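Local coordinates for SusD superfamily protein (Bacteroides fragilis, PDB 3L22) that probably binds glycans at the outer membrane as a SusD-family protein, and binds zinc ions, at residues L176-T187 / A198-K207. Residues are numbered along the deposited sequence; the frame is centred on the assembly and turned at random.
Sequences LSDLENISALDT and ATQAAANMLK. With ZN (zinc ion), chain E; EDO (1,2-ethanediol), chain Z.
Leu-185 sets CD2 against the carbonyl oxygen of Ala-198, 3.7 Å from O, and water 2 bridges that Ala-198 O to Asp-186 N. Thr-199 is the N-cap of helix 200-213: chi1 of 53° places OG1 between the backbone N and the carbonyl carbon, where it accepts from Ala-202 N at 3.1 Å. Gln-200 then grips the loop twice. Its backbone N donates to Asp-186 O at 3.0 Å. Its extended side chain runs beside Thr-187 CG2 and sends NE2 to Leu-185 O at 3.1 Å with a straight N-H path (165°), the acceptor close to the amide plane; water 1 links NE2 to Ser-183 O as well. One turn on, the methyl of Ala-203 meets Ile-182 CG2 at 3.6 Å and is flanked by Leu-185 CD1 and Leu-179 CD2. Ile-182 CD1 rests against the amide of Asn-204, 3.6 Å from OD1, the two side chains crossing obliquely, and Leu-206 packs on Leu-179 CD1. Lys-207, bent at chi3, brings NZ to Leu-179 O at 2.9 Å, above the carbonyl plane; an ethanediol, probably from the crystallisation liquor, bridges NZ to Leu-176 O. Asp-186 OD1 binds zinc at 2.0 Å together with Glu-188. The loop that follows helix 168-178 thus presents main-chain carbonyls to Gln-200 and Lys-207 of helix 200-213, with leucine and isoleucine side chains packed round Ala-203 between them.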
loop_
_atom_site.group_PDB
_atom_site.type_symbol
_atom_site.label_atom_id
_atom_site.label_comp_id
_atom_site.label_asym_id
_atom_site.label_seq_id
_atom_site.Cartn_x
_atom_site.Cartn_y
_atom_site.Cartn_z
ATOM N N LEU A 176 1.258 15.710 0.263
ATOM C CA LEU A 176 0.406 16.461 -0.643
ATOM C C LEU A 176 1.229 17.451 -1.464
ATOM O O LEU A 176 0.918 17.663 -2.650
ATOM C CB LEU A 176 -0.724 17.173 0.102
ATOM C CG LEU A 176 -1.768 16.290 0.765
ATOM C CD1 LEU A 176 -2.688 17.180 1.638
ATOM C CD2 LEU A 176 -2.543 15.486 -0.260
ATOM N N SER A 177 2.259 18.052 -0.858
ATOM C CA SER A 177 3.171 18.902 -1.628
ATOM C C SER A 177 3.916 18.152 -2.751
ATOM O O SER A 177 4.041 18.659 -3.857
ATOM C CB SER A 177 4.197 19.568 -0.725
ATOM O OG SER A 177 3.573 20.458 0.143
ATOM N N ASP A 178 4.370 16.941 -2.463
ATOM C CA ASP A 178 5.049 16.132 -3.474
ATOM C C ASP A 178 4.094 15.669 -4.579
ATOM O O ASP A 178 4.549 15.218 -5.624
ATOM C CB ASP A 178 5.751 14.923 -2.829
ATOM C CG ASP A 178 7.136 15.251 -2.262
ATOM O OD1 ASP A 178 7.729 16.333 -2.503
ATOM O OD2 ASP A 178 7.689 14.384 -1.562
ATOM N N LEU A 179 2.786 15.751 -4.343
ATOM C CA LEU A 179 1.789 15.353 -5.328
ATOM C C LEU A 179 1.039 16.565 -5.897
ATOM O O LEU A 179 0.016 16.412 -6.587
ATOM C CB LEU A 179 0.805 14.384 -4.675
ATOM C CG LEU A 179 1.412 13.076 -4.146
ATOM C CD1 LEU A 179 0.310 12.314 -3.420
ATOM C CD2 LEU A 179 2.007 12.221 -5.272
ATOM N N GLU A 180 1.526 17.764 -5.631
ATOM C CA GLU A 180 0.735 18.947 -5.999
ATOM C C GLU A 180 0.801 19.317 -7.457
ATOM O O GLU A 180 -0.149 19.907 -7.956
ATOM C CB GLU A 180 1.101 20.167 -5.175
ATOM C CG GLU A 180 2.414 20.827 -5.527
ATOM C CD GLU A 180 2.850 21.883 -4.458
ATOM O OE1 GLU A 180 2.116 22.115 -3.463
ATOM O OE2 GLU A 180 3.924 22.475 -4.647
ATOM N N ASN A 181 1.933 19.052 -8.095
ATOM C CA ASN A 181 2.041 19.272 -9.531
ATOM C C ASN A 181 2.279 17.941 -10.232
ATOM O O ASN A 181 3.301 17.318 -10.077
ATOM C CB ASN A 181 3.119 20.281 -9.894
ATOM C CG ASN A 181 2.946 20.803 -11.336
ATOM O OD1 ASN A 181 2.124 20.285 -12.109
ATOM N ND2 ASN A 181 3.695 21.824 -11.675
ATOM N N ILE A 182 1.271 17.513 -10.980
ATOM C CA ILE A 182 1.289 16.222 -11.647
ATOM C C ILE A 182 1.054 16.292 -13.136
ATOM O O ILE A 182 0.973 15.261 -13.797
ATOM C CB ILE A 182 0.296 15.222 -10.983
ATOM C CG1 ILE A 182 -1.153 15.699 -11.054
ATOM C CG2 ILE A 182 0.712 14.911 -9.552
ATOM C CD1 ILE A 182 -2.082 14.631 -10.589
ATOM N N SER A 183 1.011 17.487 -13.702
ATOM C CA SER A 183 0.563 17.631 -15.088
ATOM C C SER A 183 1.592 17.171 -16.098
ATOM O O SER A 183 1.233 17.012 -17.236
ATOM C CB SER A 183 0.198 19.087 -15.384
ATOM O OG SER A 183 1.288 19.930 -15.033
ATOM N N ALA A 184 2.838 16.905 -15.699
ATOM C CA ALA A 184 3.816 16.361 -16.629
ATOM C C ALA A 184 3.868 14.843 -16.527
ATOM O O ALA A 184 4.540 14.218 -17.346
ATOM C CB ALA A 184 5.184 16.958 -16.408
ATOM N N LEU A 185 3.175 14.244 -15.552
ATOM C CA LEU A 185 3.165 12.802 -15.477
ATOM C C LEU A 185 2.422 12.171 -16.652
ATOM O O LEU A 185 1.494 12.734 -17.196
ATOM C CB LEU A 185 2.603 12.295 -14.158
ATOM C CG LEU A 185 3.421 12.601 -12.907
ATOM C CD1 LEU A 185 2.563 12.152 -11.686
ATOM C CD2 LEU A 185 4.849 11.949 -12.908
ATOM N N ASP A 186 2.852 10.967 -17.008
ATOM C CA ASP A 186 2.235 10.168 -18.091
ATOM C C ASP A 186 0.799 9.729 -17.731
ATOM O O ASP A 186 0.395 9.796 -16.565
ATOM C CB ASP A 186 3.111 8.928 -18.310
ATOM C CG ASP A 186 2.730 8.132 -19.539
ATOM O OD1 ASP A 186 2.500 8.789 -20.572
ATOM O OD2 ASP A 186 2.652 6.865 -19.440
ATOM N N THR A 187 0.034 9.323 -18.740
ATOM C CA THR A 187 -1.347 8.912 -18.593
ATOM C C THR A 187 -1.708 7.599 -19.281
ATOM O O THR A 187 -2.872 7.370 -19.520
ATOM C CB THR A 187 -2.297 10.003 -19.149
ATOM O OG1 THR A 187 -2.010 10.167 -20.530
ATOM C CG2 THR A 187 -2.096 11.376 -18.437
ATOM N N ALA A 198 4.992 6.046 -12.308
ATOM C CA ALA A 198 3.900 6.854 -11.802
ATOM C C ALA A 198 3.220 7.674 -12.891
ATOM O O ALA A 198 3.865 8.465 -13.592
ATOM C CB ALA A 198 4.386 7.809 -10.672
ATOM N N THR A 199 1.923 7.450 -13.035
ATOM C CA THR A 199 1.055 8.235 -13.889
ATOM C C THR A 199 0.304 9.269 -13.057
ATOM O O THR A 199 0.346 9.238 -11.822
ATOM C CB THR A 199 0.027 7.330 -14.560
ATOM O OG1 THR A 199 -0.655 6.541 -13.555
ATOM C CG2 THR A 199 0.702 6.438 -15.629
ATOM N N GLN A 200 -0.408 10.165 -13.732
ATOM C CA GLN A 200 -1.318 11.056 -13.052
ATOM C C GLN A 200 -2.318 10.258 -12.227
ATOM O O GLN A 200 -2.574 10.601 -11.060
ATOM C CB GLN A 200 -2.032 11.971 -14.054
ATOM C CG GLN A 200 -1.039 12.917 -14.734
ATOM C CD GLN A 200 -1.701 13.965 -15.582
ATOM O OE1 GLN A 200 -2.825 14.394 -15.273
ATOM N NE2 GLN A 200 -1.034 14.366 -16.681
ATOM N N ALA A 201 -2.852 9.167 -12.788
ATOM C CA ALA A 201 -3.758 8.265 -12.020
ATOM C C ALA A 201 -3.137 7.717 -10.741
ATOM O O ALA A 201 -3.798 7.672 -9.708
ATOM C CB ALA A 201 -4.233 7.101 -12.903
ATOM N N ALA A 202 -1.882 7.291 -10.795
ATOM C CA ALA A 202 -1.199 6.809 -9.597
ATOM C C ALA A 202 -1.057 7.902 -8.506
ATOM O O ALA A 202 -1.279 7.657 -7.317
ATOM C CB ALA A 202 0.188 6.266 -9.975
ATOM N N ALA A 203 -0.645 9.089 -8.929
ATOM C CA ALA A 203 -0.491 10.214 -8.038
ATOM C C ALA A 203 -1.844 10.561 -7.377
ATOM O O ALA A 203 -1.912 10.841 -6.183
ATOM C CB ALA A 203 0.071 11.408 -8.799
ATOM N N ASN A 204 -2.903 10.550 -8.177
ATOM C CA ASN A 204 -4.244 10.835 -7.680
ATOM C C ASN A 204 -4.786 9.764 -6.746
ATOM O O ASN A 204 -5.501 10.074 -5.785
ATOM C CB ASN A 204 -5.199 11.077 -8.857
ATOM C CG ASN A 204 -5.037 12.474 -9.466
ATOM O OD1 ASN A 204 -4.938 13.441 -8.731
ATOM N ND2 ASN A 204 -5.055 12.581 -10.811
HETATM N N MSE A 205 -4.416 8.507 -6.987
HETATM C CA MSE A 205 -4.769 7.426 -6.059
HETATM C C MSE A 205 -4.104 7.669 -4.696
HETATM O O MSE A 205 -4.746 7.512 -3.660
HETATM C CB MSE A 205 -4.354 6.051 -6.603
HETATM C CG MSE A 205 -5.239 5.542 -7.709
HETATM SE SE MSE A 205 -7.075 5.272 -7.090
HETATM C CE MSE A 205 -6.721 3.778 -5.831
ATOM N N LEU A 206 -2.826 8.057 -4.698
ATOM C CA LEU A 206 -2.126 8.296 -3.434
ATOM C C LEU A 206 -2.751 9.520 -2.718
ATOM O O LEU A 206 -2.916 9.527 -1.496
ATOM C CB LEU A 206 -0.612 8.506 -3.646
ATOM C CG LEU A 206 0.268 8.595 -2.395
ATOM C CD1 LEU A 206 -0.037 7.465 -1.390
ATOM C CD2 LEU A 206 1.764 8.621 -2.768
ATOM N N LYS A 207 -3.067 10.545 -3.501
ATOM C CA LYS A 207 -3.679 11.748 -2.983
ATOM C C LYS A 207 -5.047 11.372 -2.378
ATOM O O LYS A 207 -5.369 11.764 -1.268
ATOM C CB LYS A 207 -3.819 12.750 -4.118
ATOM C CG LYS A 207 -4.248 14.140 -3.746
ATOM C CD LYS A 207 -4.258 15.114 -4.962
ATOM C CE LYS A 207 -2.886 15.405 -5.531
ATOM N NZ LYS A 207 -2.870 16.600 -6.436
HETATM ZN ZN ZN E . 2.925 8.197 -22.444
HETATM C C1 EDO Z . -3.312 19.508 -3.810
HETATM O O1 EDO Z . -3.774 18.866 -4.991
HETATM C C2 EDO Z . -2.195 18.817 -3.067
HETATM O O2 EDO Z . -1.597 17.719 -3.734
HETATM O O HOH W 1 -1.641 16.717 -18.157
HETATM O O HOH W 2 4.961 9.718 -15.664
HETATM O O HOH W 3 -2.869 8.999 -15.592
#